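Side-chain contacts in surface protein VspA (PDB 1YJG), which probably acts as a variable outer-membrane surface lipoprotein, one of a set of distinct antigens whose switching lets the spirochaete evade the host immune response: residues K12-V17 and A66-K71; A48-G53 and T115-A120; G53-I58 and T94-K99; I82-N87 and N136-A141. All coordinates share one frame; numbering follows the deposited sequence.

Contact 1: residues K12-V17 and A66-K71; sequences KSVKDV and ASLEKK
Leu-68 of helix 48-69 pushes its forked end against Ser-13 and Val-14 of helix 2-28. The two helices run in opposing directions and are neighbours in the helical bundle that makes up this core fragment of the lipoprotein. The Leu-68 fork meets two different surfaces. Its CD1 methyl touches CG2 of Val-14 at 3.9 Å. Its CD2 methyl rests on CB of Ser-13 at 4.0 Å, and CD1 is only slightly farther from the same carbon, so the serine methylene sits across both prongs.

The side chains of Val-14 and Leu-68 cross at about a right angle. The valine turns CG1 anti to its backbone N (chi1 174°), which places CG2 beside that nitrogen, and this is the branch that meets the leucine. Val-14 also packs on Ile-139, Leu-142 and Ala-146 of helix 129-155, and Leu-68 on Phe-10, so the apolar half of the contact is buried. One turn along helix 2-28, away from Leu-68, Asp-16 forms a salt bridge to Lys-64 and a hydrogen bond to Thr-19 of the second subunit.

The other half of the contact is polar and lies nearer the surface. No direct hydrogen bond joins the two segments. A water does so instead. It accepts a hydrogen bond from NZ of Lys-71 at 2.6 Å and is hydrogen-bonded to OG of Ser-13 at 3.0 Å.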
loop_
_atom_site.group_PDB
_atom_site.type_symbol
_atom_site.label_atom_id
_atom_site.label_comp_id
_atom_site.label_asym_id
_atom_site.label_seq_id
_atom_site.Cartn_x
_atom_site.Cartn_y
_atom_site.Cartn_z
ATOM N N LYS A 12 6.918 13.237 3.452
ATOM C CA LYS A 12 5.593 12.736 3.091
ATOM C C LYS A 12 5.702 11.782 1.912
ATOM O O LYS A 12 5.023 10.769 1.866
ATOM C CB LYS A 12 4.672 13.872 2.646
ATOM C CG LYS A 12 3.892 14.562 3.736
ATOM C CD LYS A 12 3.152 15.799 3.183
ATOM C CE LYS A 12 2.117 15.438 2.115
ATOM N NZ LYS A 12 1.478 16.636 1.475
ATOM N N SER A 13 6.542 12.154 0.949
ATOM C CA SER A 13 6.767 11.380 -0.257
ATOM C C SER A 13 7.478 10.085 0.034
ATOM O O SER A 13 7.158 9.053 -0.557
ATOM C CB SER A 13 7.583 12.193 -1.266
ATOM O OG SER A 13 6.794 13.228 -1.828
ATOM N N VAL A 14 8.457 10.143 0.931
ATOM C CA VAL A 14 9.224 8.971 1.311
ATOM C C VAL A 14 8.343 8.038 2.147
ATOM O O VAL A 14 8.379 6.819 1.965
ATOM C CB VAL A 14 10.514 9.360 2.066
ATOM C CG1 VAL A 14 11.235 8.120 2.602
ATOM C CG2 VAL A 14 11.445 10.139 1.143
ATOM N N LYS A 15 7.554 8.614 3.050
ATOM C CA LYS A 15 6.651 7.842 3.909
ATOM C C LYS A 15 5.704 7.059 3.009
ATOM O O LYS A 15 5.454 5.874 3.229
ATOM C CB LYS A 15 5.860 8.770 4.849
ATOM C CG LYS A 15 4.922 8.071 5.853
ATOM C CD LYS A 15 5.601 6.917 6.619
ATOM C CE LYS A 15 4.622 6.246 7.589
ATOM N NZ LYS A 15 5.267 5.231 8.440
ATOM N N ASP A 16 5.195 7.741 1.987
ATOM C CA ASP A 16 4.289 7.154 1.021
ATOM C C ASP A 16 4.915 5.898 0.390
ATOM O O ASP A 16 4.315 4.831 0.390
ATOM C CB ASP A 16 3.982 8.203 -0.038
ATOM C CG ASP A 16 2.984 7.740 -1.059
ATOM O OD1 ASP A 16 3.264 7.956 -2.263
ATOM O OD2 ASP A 16 1.891 7.194 -0.755
ATOM N N VAL A 17 6.131 6.031 -0.135
ATOM C CA VAL A 17 6.823 4.912 -0.763
ATOM C C VAL A 17 7.112 3.783 0.255
ATOM O O VAL A 17 6.996 2.603 -0.061
ATOM C CB VAL A 17 8.129 5.390 -1.451
ATOM C CG1 VAL A 17 9.020 4.215 -1.829
ATOM C CG2 VAL A 17 7.800 6.219 -2.669
ATOM N N ALA A 66 11.254 7.917 -9.170
ATOM C CA ALA A 66 11.747 8.565 -10.384
ATOM C C ALA A 66 11.484 10.069 -10.264
ATOM O O ALA A 66 12.327 10.893 -10.620
ATOM C CB ALA A 66 11.080 7.989 -11.623
ATOM N N SER A 67 10.323 10.410 -9.715
ATOM C CA SER A 67 9.936 11.799 -9.512
ATOM C C SER A 67 10.783 12.432 -8.401
ATOM O O SER A 67 11.252 13.553 -8.535
ATOM C CB SER A 67 8.455 11.878 -9.125
ATOM O OG SER A 67 8.072 13.196 -8.773
ATOM N N LEU A 68 10.974 11.702 -7.306
ATOM C CA LEU A 68 11.761 12.198 -6.173
ATOM C C LEU A 68 13.216 12.515 -6.539
ATOM O O LEU A 68 13.787 13.483 -6.035
ATOM C CB LEU A 68 11.749 11.193 -5.019
ATOM C CG LEU A 68 10.807 11.515 -3.867
ATOM C CD1 LEU A 68 11.138 10.591 -2.691
ATOM C CD2 LEU A 68 10.868 12.990 -3.448
ATOM N N GLU A 69 13.799 11.683 -7.398
ATOM C CA GLU A 69 15.177 11.844 -7.867
ATOM C C GLU A 69 15.398 13.178 -8.587
ATOM O O GLU A 69 16.510 13.698 -8.586
ATOM C CB GLU A 69 15.522 10.753 -8.880
ATOM C CG GLU A 69 15.982 9.438 -8.306
ATOM C CD GLU A 69 16.324 8.438 -9.392
ATOM O OE1 GLU A 69 16.872 7.349 -9.060
ATOM O OE2 GLU A 69 16.039 8.733 -10.580
ATOM N N LYS A 70 14.349 13.699 -9.221
ATOM C CA LYS A 70 14.410 14.961 -9.961
ATOM C C LYS A 70 14.049 16.190 -9.131
ATOM O O LYS A 70 13.939 17.290 -9.677
ATOM C CB LYS A 70 13.477 14.884 -11.174
ATOM C CG LYS A 70 13.732 13.678 -12.100
ATOM C CD LYS A 70 12.440 13.149 -12.750
ATOM C CE LYS A 70 12.357 13.480 -14.224
ATOM N NZ LYS A 70 12.514 14.951 -14.481
ATOM N N LYS A 71 13.872 16.026 -7.822
ATOM C CA LYS A 71 13.517 17.169 -6.973
ATOM C C LYS A 71 14.709 18.120 -6.802
ATOM O O LYS A 71 15.828 17.685 -6.505
ATOM C CB LYS A 71 12.960 16.710 -5.618
ATOM C CG LYS A 71 11.786 17.549 -5.144
ATOM C CD LYS A 71 11.246 17.111 -3.785
ATOM C CE LYS A 71 10.659 18.306 -3.014
ATOM N NZ LYS A 71 9.786 17.912 -1.869
HETATM O O HOH W 1 8.322 15.759 -2.168
#

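Contact 2: residues A48-G53 and T115-A120; sequences AKLISG and TAIDIA
Ile-51 and Ile-117 meet with no flat group between them: no ring, amide, carboxylate or guanidinium takes part, so there are no faces or edges to match. The surfaces are all branched alkyl groups and one alanine methyl. The closest touch is end to end, CD1 of Ile-51 on CD1 of Ile-117 at 3.8 Å. The two side chains cross obliquely.

Ile-51 uses both of its branches. Its CG2 reaches CB of Ala-116 at 4.1 Å, while its CD1 goes to Ile-117. In Ile-117, CG1 sits between the backbone N and the carbonyl carbon (chi1 74°), and the extended end beyond it (chi2 177°) drives CD1 at helix 48-69. The same methyl also reaches CG of Leu-50, at 4.4 Å.

All four touching residues are buried. Ile-31 packs on both Leu-50 and Ile-117, and Ile-24 of helix 2-28 also covers Ile-117. Ile-51 also packs on Ile-35 of the second subunit. The arrangement is an apolar core contact of a helical bundle, where residues 116-117 of a short helical segment dock on the first turn of the long helix 48-69.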
loop_
_atom_site.group_PDB
_atom_site.type_symbol
_atom_site.label_atom_id
_atom_site.label_comp_id
_atom_site.label_asym_id
_atom_site.label_seq_id
_atom_site.Cartn_x
_atom_site.Cartn_y
_atom_site.Cartn_z
ATOM N N ALA A 48 -1.023 -16.101 -9.411
ATOM C CA ALA A 48 -0.558 -15.152 -10.436
ATOM C C ALA A 48 -1.054 -13.698 -10.321
ATOM O O ALA A 48 -0.244 -12.773 -10.305
ATOM C CB ALA A 48 -0.861 -15.679 -11.830
ATOM N N LYS A 49 -2.371 -13.504 -10.249
ATOM C CA LYS A 49 -2.958 -12.150 -10.169
ATOM C C LYS A 49 -2.566 -11.352 -8.931
ATOM O O LYS A 49 -2.580 -10.122 -8.963
ATOM C CB LYS A 49 -4.485 -12.195 -10.323
ATOM C CG LYS A 49 -4.972 -11.845 -11.734
ATOM C CD LYS A 49 -4.377 -12.788 -12.770
ATOM C CE LYS A 49 -5.017 -12.643 -14.140
ATOM N NZ LYS A 49 -5.214 -13.991 -14.754
ATOM N N LEU A 50 -2.269 -12.051 -7.839
ATOM C CA LEU A 50 -1.851 -11.405 -6.601
ATOM C C LEU A 50 -0.425 -10.881 -6.837
ATOM O O LEU A 50 -0.094 -9.769 -6.420
ATOM C CB LEU A 50 -1.908 -12.379 -5.416
ATOM C CG LEU A 50 -1.316 -11.905 -4.090
ATOM C CD1 LEU A 50 -2.040 -10.652 -3.575
ATOM C CD2 LEU A 50 -1.340 -13.026 -3.056
ATOM N N ILE A 51 0.406 -11.671 -7.524
ATOM C CA ILE A 51 1.767 -11.238 -7.818
ATOM C C ILE A 51 1.681 -10.043 -8.781
ATOM O O ILE A 51 2.501 -9.136 -8.707
ATOM C CB ILE A 51 2.647 -12.344 -8.425
ATOM C CG1 ILE A 51 2.504 -13.671 -7.672
ATOM C CG2 ILE A 51 4.129 -11.908 -8.437
ATOM C CD1 ILE A 51 2.625 -13.578 -6.165
ATOM N N SER A 52 0.697 -10.045 -9.681
ATOM C CA SER A 52 0.535 -8.937 -10.623
ATOM C C SER A 52 0.260 -7.665 -9.813
ATOM O O SER A 52 0.781 -6.606 -10.142
ATOM C CB SER A 52 -0.591 -9.199 -11.639
ATOM O OG SER A 52 -0.300 -10.315 -12.481
ATOM N N GLY A 53 -0.549 -7.788 -8.756
ATOM C CA GLY A 53 -0.894 -6.674 -7.887
ATOM C C GLY A 53 0.340 -6.088 -7.222
ATOM O O GLY A 53 0.523 -4.872 -7.189
ATOM N N THR A 115 8.578 -16.917 -3.330
ATOM C CA THR A 115 9.910 -16.577 -3.849
ATOM C C THR A 115 9.874 -15.216 -4.542
ATOM O O THR A 115 10.915 -14.655 -4.871
ATOM C CB THR A 115 10.463 -17.619 -4.843
ATOM O OG1 THR A 115 9.699 -17.598 -6.058
ATOM C CG2 THR A 115 10.347 -19.057 -4.292
ATOM N N ALA A 116 8.677 -14.699 -4.788
ATOM C CA ALA A 116 8.540 -13.403 -5.427
ATOM C C ALA A 116 8.251 -12.256 -4.466
ATOM O O ALA A 116 8.960 -11.252 -4.507
ATOM C CB ALA A 116 7.463 -13.451 -6.522
ATOM N N ILE A 117 7.253 -12.414 -3.586
ATOM C CA ILE A 117 6.843 -11.346 -2.646
ATOM C C ILE A 117 6.789 -11.601 -1.134
ATOM O O ILE A 117 6.216 -10.776 -0.403
ATOM C CB ILE A 117 5.429 -10.849 -3.075
ATOM C CG1 ILE A 117 4.341 -11.875 -2.703
ATOM C CG2 ILE A 117 5.382 -10.581 -4.573
ATOM C CD1 ILE A 117 2.917 -11.422 -3.025
ATOM N N ASP A 118 7.357 -12.704 -0.655
ATOM C CA ASP A 118 7.348 -13.029 0.777
ATOM C C ASP A 118 8.773 -12.985 1.340
ATOM O O ASP A 118 9.530 -13.926 1.194
ATOM C CB ASP A 118 6.694 -14.408 1.012
ATOM C CG ASP A 118 6.251 -14.609 2.466
ATOM O OD1 ASP A 118 5.265 -15.321 2.706
ATOM O OD2 ASP A 118 6.821 -14.090 3.435
ATOM N N ILE A 119 9.122 -11.880 1.990
ATOM C CA ILE A 119 10.456 -11.695 2.555
ATOM C C ILE A 119 10.701 -12.493 3.831
ATOM O O ILE A 119 11.841 -12.784 4.163
ATOM C CB ILE A 119 10.745 -10.178 2.836
ATOM C CG1 ILE A 119 9.908 -9.647 4.003
ATOM C CG2 ILE A 119 10.524 -9.309 1.590
ATOM C CD1 ILE A 119 10.452 -8.334 4.580
ATOM N N ALA A 120 9.633 -12.835 4.544
ATOM C CA ALA A 120 9.739 -13.574 5.795
ATOM C C ALA A 120 9.809 -15.092 5.656
ATOM O O ALA A 120 10.301 -15.767 6.566
ATOM C CB ALA A 120 8.571 -13.195 6.706
#

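Contact 3: residues G53-I58 and T94-K99; sequences GAYSVI and TKAKSK
Tyr-55 of helix 48-69 lays the outer end of its ring against the aliphatic chain of Lys-97 on helix 76-98. The hydroxyl oxygen OH is 3.4 Å from CG of Lys-97 and equally close to CD. The ring and the lysine chain cross at about a right angle. NZ of Lys-97 comes no nearer than 4.2 Å to OH of Tyr-55, so the lysine acts here through its methylenes and not as a hydrogen-bond partner.

The ring has a second neighbour at its edge. CB of Ala-96 lies in the ring plane, 3.9 Å from CD1 of Tyr-55. The tyrosine reaches both residues because CG is anti to the backbone N (chi1 -176°), which sends the ring across the gap. The lysine chain is bent at chi3 (-70°), about the CG-CD bond that lies against OH, and this keeps CE near the hydroxyl as well.

Gly-39 of the second subunit packs on both Tyr-55 and Lys-97, so this edge of the contact is part of the dimer interface. Helices 48-69 and 76-98 follow each other in the chain, so the contact belongs to an antiparallel helical hairpin within the bundle, at the end away from the 70-75 connection.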
loop_
_atom_site.group_PDB
_atom_site.type_symbol
_atom_site.label_atom_id
_atom_site.label_comp_id
_atom_site.label_asym_id
_atom_site.label_seq_id
_atom_site.Cartn_x
_atom_site.Cartn_y
_atom_site.Cartn_z
ATOM N N GLY A 53 -0.549 -7.788 -8.756
ATOM C CA GLY A 53 -0.894 -6.674 -7.887
ATOM C C GLY A 53 0.340 -6.088 -7.222
ATOM O O GLY A 53 0.523 -4.872 -7.189
ATOM N N ALA A 54 1.181 -6.968 -6.692
ATOM C CA ALA A 54 2.431 -6.587 -6.037
ATOM C C ALA A 54 3.312 -5.885 -7.056
ATOM O O ALA A 54 3.914 -4.858 -6.768
ATOM C CB ALA A 54 3.143 -7.812 -5.509
ATOM N N TYR A 55 3.366 -6.445 -8.259
ATOM C CA TYR A 55 4.151 -5.875 -9.338
ATOM C C TYR A 55 3.688 -4.437 -9.624
ATOM O O TYR A 55 4.516 -3.567 -9.845
ATOM C CB TYR A 55 4.021 -6.734 -10.601
ATOM C CG TYR A 55 4.880 -6.258 -11.738
ATOM C CD1 TYR A 55 6.142 -6.787 -11.944
ATOM C CD2 TYR A 55 4.440 -5.256 -12.595
ATOM C CE1 TYR A 55 6.941 -6.337 -12.973
ATOM C CE2 TYR A 55 5.235 -4.804 -13.637
ATOM C CZ TYR A 55 6.483 -5.345 -13.816
ATOM O OH TYR A 55 7.279 -4.901 -14.839
ATOM N N SER A 56 2.371 -4.206 -9.620
ATOM C CA SER A 56 1.789 -2.880 -9.893
ATOM C C SER A 56 2.097 -1.871 -8.775
ATOM O O SER A 56 2.321 -0.689 -9.041
ATOM C CB SER A 56 0.275 -2.990 -10.123
ATOM O OG SER A 56 -0.276 -1.747 -10.525
ATOM N N VAL A 57 2.101 -2.343 -7.532
ATOM C CA VAL A 57 2.406 -1.498 -6.389
ATOM C C VAL A 57 3.885 -1.097 -6.475
ATOM O O VAL A 57 4.210 0.047 -6.252
ATOM C CB VAL A 57 2.115 -2.217 -5.045
ATOM C CG1 VAL A 57 2.713 -1.451 -3.875
ATOM C CG2 VAL A 57 0.613 -2.386 -4.846
ATOM N N ILE A 58 4.772 -2.033 -6.810
ATOM C CA ILE A 58 6.201 -1.714 -6.908
ATOM C C ILE A 58 6.477 -0.821 -8.115
ATOM O O ILE A 58 7.447 -0.083 -8.100
ATOM C CB ILE A 58 7.097 -2.986 -6.885
ATOM C CG1 ILE A 58 6.896 -3.752 -5.579
ATOM C CG2 ILE A 58 8.577 -2.621 -7.005
ATOM C CD1 ILE A 58 7.058 -2.924 -4.323
ATOM N N THR A 94 12.417 -5.948 -13.024
ATOM C CA THR A 94 13.163 -6.630 -14.074
ATOM C C THR A 94 13.217 -8.143 -13.796
ATOM O O THR A 94 13.031 -8.963 -14.701
ATOM C CB THR A 94 14.604 -6.051 -14.155
ATOM O OG1 THR A 94 14.567 -4.707 -14.630
ATOM C CG2 THR A 94 15.448 -6.762 -15.203
ATOM N N LYS A 95 13.467 -8.499 -12.542
ATOM C CA LYS A 95 13.548 -9.895 -12.139
ATOM C C LYS A 95 12.200 -10.602 -12.321
ATOM O O LYS A 95 12.134 -11.712 -12.847
ATOM C CB LYS A 95 14.048 -9.999 -10.683
ATOM C CG LYS A 95 14.004 -11.403 -10.073
ATOM C CD LYS A 95 14.692 -12.479 -10.934
ATOM C CE LYS A 95 16.210 -12.312 -10.997
ATOM N NZ LYS A 95 16.888 -12.750 -9.749
ATOM N N ALA A 96 11.126 -9.951 -11.901
ATOM C CA ALA A 96 9.794 -10.536 -12.019
ATOM C C ALA A 96 9.441 -10.785 -13.492
ATOM O O ALA A 96 8.960 -11.867 -13.859
ATOM C CB ALA A 96 8.772 -9.644 -11.358
ATOM N N LYS A 97 9.705 -9.789 -14.330
ATOM C CA LYS A 97 9.432 -9.880 -15.765
ATOM C C LYS A 97 10.194 -11.048 -16.377
ATOM O O LYS A 97 9.660 -11.767 -17.223
ATOM C CB LYS A 97 9.820 -8.584 -16.484
ATOM C CG LYS A 97 8.793 -7.469 -16.375
ATOM C CD LYS A 97 9.149 -6.271 -17.277
ATOM C CE LYS A 97 10.372 -5.512 -16.780
ATOM N NZ LYS A 97 10.484 -4.157 -17.393
ATOM N N SER A 98 11.434 -11.240 -15.930
ATOM C CA SER A 98 12.288 -12.325 -16.421
ATOM C C SER A 98 11.780 -13.690 -15.966
ATOM O O SER A 98 12.123 -14.716 -16.561
ATOM C CB SER A 98 13.730 -12.133 -15.939
ATOM O OG SER A 98 13.896 -12.636 -14.626
ATOM N N LYS A 99 10.998 -13.691 -14.886
ATOM C CA LYS A 99 10.416 -14.907 -14.320
ATOM C C LYS A 99 8.935 -15.038 -14.707
ATOM O O LYS A 99 8.165 -15.680 -14.008
ATOM C CB LYS A 99 10.582 -14.922 -12.795
ATOM C CG LYS A 99 12.034 -15.005 -12.333
ATOM C CD LYS A 99 12.605 -16.414 -12.508
ATOM C CE LYS A 99 14.115 -16.458 -12.294
ATOM N NZ LYS A 99 14.586 -17.869 -12.316
#

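Contact 4: residues I82-N87 and N136-A141; sequences ITTVKN and NTAIDA
Chi1 of Val-85 is -166°, and this one torsion sends its two methyls to different neighbours on helix 129-155. CG1 is anti to the backbone N and meets CD1 of Ile-139 at 4.1 Å. CG2 lies beside the backbone N and comes over the backbone of Ala-138, 3.6 Å from its carbonyl O. Ile-139 has CG1 anti to its own backbone N (chi1 -165°), and the turn at chi2 brings CD1 to the valine.

CB of Ala-138 in turn rests on the opposing backbone, 3.8 Å from CA of Val-85. The CA atoms of these two residues are 5.0 Å apart, a spacing consistent with the small alanine side chain at this point. CG2 of Thr-84 closes the outer side, 4.1 Å from CB of Ala-138, while OG1 of Thr-84 is bonded back to Gly-80 O on its own helix. The segment axes approach to 8.4 Å and run nearly antiparallel, with a crossing angle of -156°.

Leu-65 of helix 48-69 also packs on Val-85, and Val-17 and His-18 of helix 2-28 pack on Ile-139. Charged groups point to other partners: Lys-86 pairs with Asp-62, and Asp-140 with Lys-22. No hydrogen bond or salt bridge crosses between the two segments, which suggests that van der Waals packing, and probably the burial of apolar surface round Val-85, Ala-138 and Ile-139, accounts for most of the contact.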
loop_
_atom_site.group_PDB
_atom_site.type_symbol
_atom_site.label_atom_id
_atom_site.label_comp_id
_atom_site.label_asym_id
_atom_site.label_seq_id
_atom_site.Cartn_x
_atom_site.Cartn_y
_atom_site.Cartn_z
ATOM N N ILE A 82 18.076 7.801 -2.407
ATOM C CA ILE A 82 16.864 7.606 -3.207
ATOM C C ILE A 82 17.201 6.678 -4.351
ATOM O O ILE A 82 16.387 5.854 -4.718
ATOM C CB ILE A 82 16.349 8.930 -3.828
ATOM C CG1 ILE A 82 15.774 9.860 -2.773
ATOM C CG2 ILE A 82 15.255 8.654 -4.919
ATOM C CD1 ILE A 82 15.536 11.321 -3.319
ATOM N N THR A 83 18.386 6.855 -4.941
ATOM C CA THR A 83 18.832 6.029 -6.067
ATOM C C THR A 83 18.982 4.582 -5.641
ATOM O O THR A 83 18.632 3.685 -6.397
ATOM C CB THR A 83 20.149 6.580 -6.670
ATOM O OG1 THR A 83 19.892 7.841 -7.290
ATOM C CG2 THR A 83 20.645 5.713 -7.834
ATOM N N THR A 84 19.494 4.360 -4.427
ATOM C CA THR A 84 19.650 3.016 -3.901
ATOM C C THR A 84 18.261 2.374 -3.807
ATOM O O THR A 84 18.096 1.182 -4.121
ATOM C CB THR A 84 20.342 3.049 -2.540
ATOM O OG1 THR A 84 21.680 3.518 -2.721
ATOM C CG2 THR A 84 20.509 1.638 -1.944
ATOM N N VAL A 85 17.254 3.161 -3.412
ATOM C CA VAL A 85 15.889 2.626 -3.322
ATOM C C VAL A 85 15.365 2.321 -4.722
ATOM O O VAL A 85 14.838 1.239 -4.951
ATOM C CB VAL A 85 14.858 3.563 -2.639
ATOM C CG1 VAL A 85 13.589 2.768 -2.305
ATOM C CG2 VAL A 85 15.415 4.228 -1.372
ATOM N N LYS A 86 15.539 3.260 -5.653
ATOM C CA LYS A 86 15.063 3.070 -7.023
ATOM C C LYS A 86 15.782 1.951 -7.781
ATOM O O LYS A 86 15.206 1.375 -8.687
ATOM C CB LYS A 86 15.074 4.365 -7.834
ATOM C CG LYS A 86 14.431 4.164 -9.210
ATOM C CD LYS A 86 13.853 5.419 -9.809
ATOM C CE LYS A 86 13.767 5.315 -11.330
ATOM N NZ LYS A 86 13.423 3.944 -11.827
ATOM N N ASN A 87 17.028 1.655 -7.419
ATOM C CA ASN A 87 17.782 0.582 -8.055
ATOM C C ASN A 87 17.114 -0.719 -7.625
ATOM O O ASN A 87 16.989 -1.647 -8.400
ATOM C CB ASN A 87 19.255 0.525 -7.584
ATOM C CG ASN A 87 20.154 1.638 -8.181
ATOM O OD1 ASN A 87 19.822 2.294 -9.171
ATOM N ND2 ASN A 87 21.318 1.828 -7.561
ATOM N N ASN A 136 13.380 -3.039 0.878
ATOM C CA ASN A 136 12.933 -2.741 2.236
ATOM C C ASN A 136 14.068 -2.089 3.023
ATOM O O ASN A 136 13.878 -1.106 3.725
ATOM C CB ASN A 136 12.464 -4.016 2.958
ATOM C CG ASN A 136 10.967 -4.286 2.784
ATOM O OD1 ASN A 136 10.153 -3.844 3.591
ATOM N ND2 ASN A 136 10.608 -5.029 1.740
ATOM N N THR A 137 15.254 -2.667 2.916
ATOM C CA THR A 137 16.430 -2.148 3.603
ATOM C C THR A 137 16.700 -0.720 3.150
ATOM O O THR A 137 16.965 0.162 3.961
ATOM C CB THR A 137 17.659 -3.008 3.257
ATOM O OG1 THR A 137 17.566 -4.279 3.911
ATOM C CG2 THR A 137 18.949 -2.396 3.800
ATOM N N ALA A 138 16.630 -0.512 1.841
ATOM C CA ALA A 138 16.884 0.787 1.236
ATOM C C ALA A 138 15.884 1.863 1.623
ATOM O O ALA A 138 16.269 3.008 1.880
ATOM C CB ALA A 138 16.935 0.636 -0.279
ATOM N N ILE A 139 14.599 1.510 1.646
ATOM C CA ILE A 139 13.555 2.477 1.987
ATOM C C ILE A 139 13.577 2.835 3.477
ATOM O O ILE A 139 13.238 3.965 3.850
ATOM C CB ILE A 139 12.140 1.989 1.506
ATOM C CG1 ILE A 139 11.130 3.140 1.515
ATOM C CG2 ILE A 139 11.619 0.832 2.358
ATOM C CD1 ILE A 139 11.600 4.423 0.840
ATOM N N ASP A 140 13.967 1.878 4.322
ATOM C CA ASP A 140 14.042 2.118 5.762
ATOM C C ASP A 140 15.080 3.194 5.972
ATOM O O ASP A 140 14.883 4.092 6.773
ATOM C CB ASP A 140 14.517 0.878 6.559
ATOM C CG ASP A 140 13.434 -0.165 6.773
ATOM O OD1 ASP A 140 12.233 0.124 6.604
ATOM O OD2 ASP A 140 13.711 -1.332 7.121
ATOM N N ALA A 141 16.195 3.093 5.249
ATOM C CA ALA A 141 17.279 4.070 5.374
ATOM C C ALA A 141 16.852 5.446 4.894
ATOM O O ALA A 141 17.151 6.459 5.538
ATOM C CB ALA A 141 18.534 3.596 4.614
#

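How the contacts relate
Helix 48-69 carries one side of contacts 1, 2 and 3. Contacts 1 and 2 lie on opposite sides of the chain's centre, with their own centres 24 Å apart. Contacts 2 and 3 are neighbours: they share Gly-53, their centres are 8 Å apart, and CG2 of Ile-117 touches CB of Ala-54 at 3.7 Å. Contact 4 adjoins contact 1, with centres 11 Å apart, through CG of Glu-69 on CG2 of Ile-82 at 3.6 Å. Contacts 3 and 4 both use helix 76-98 but do not touch. The second subunit reaches contacts 1, 2 and 3, whereas no other chain of the assembly touches the two segments of contact 4.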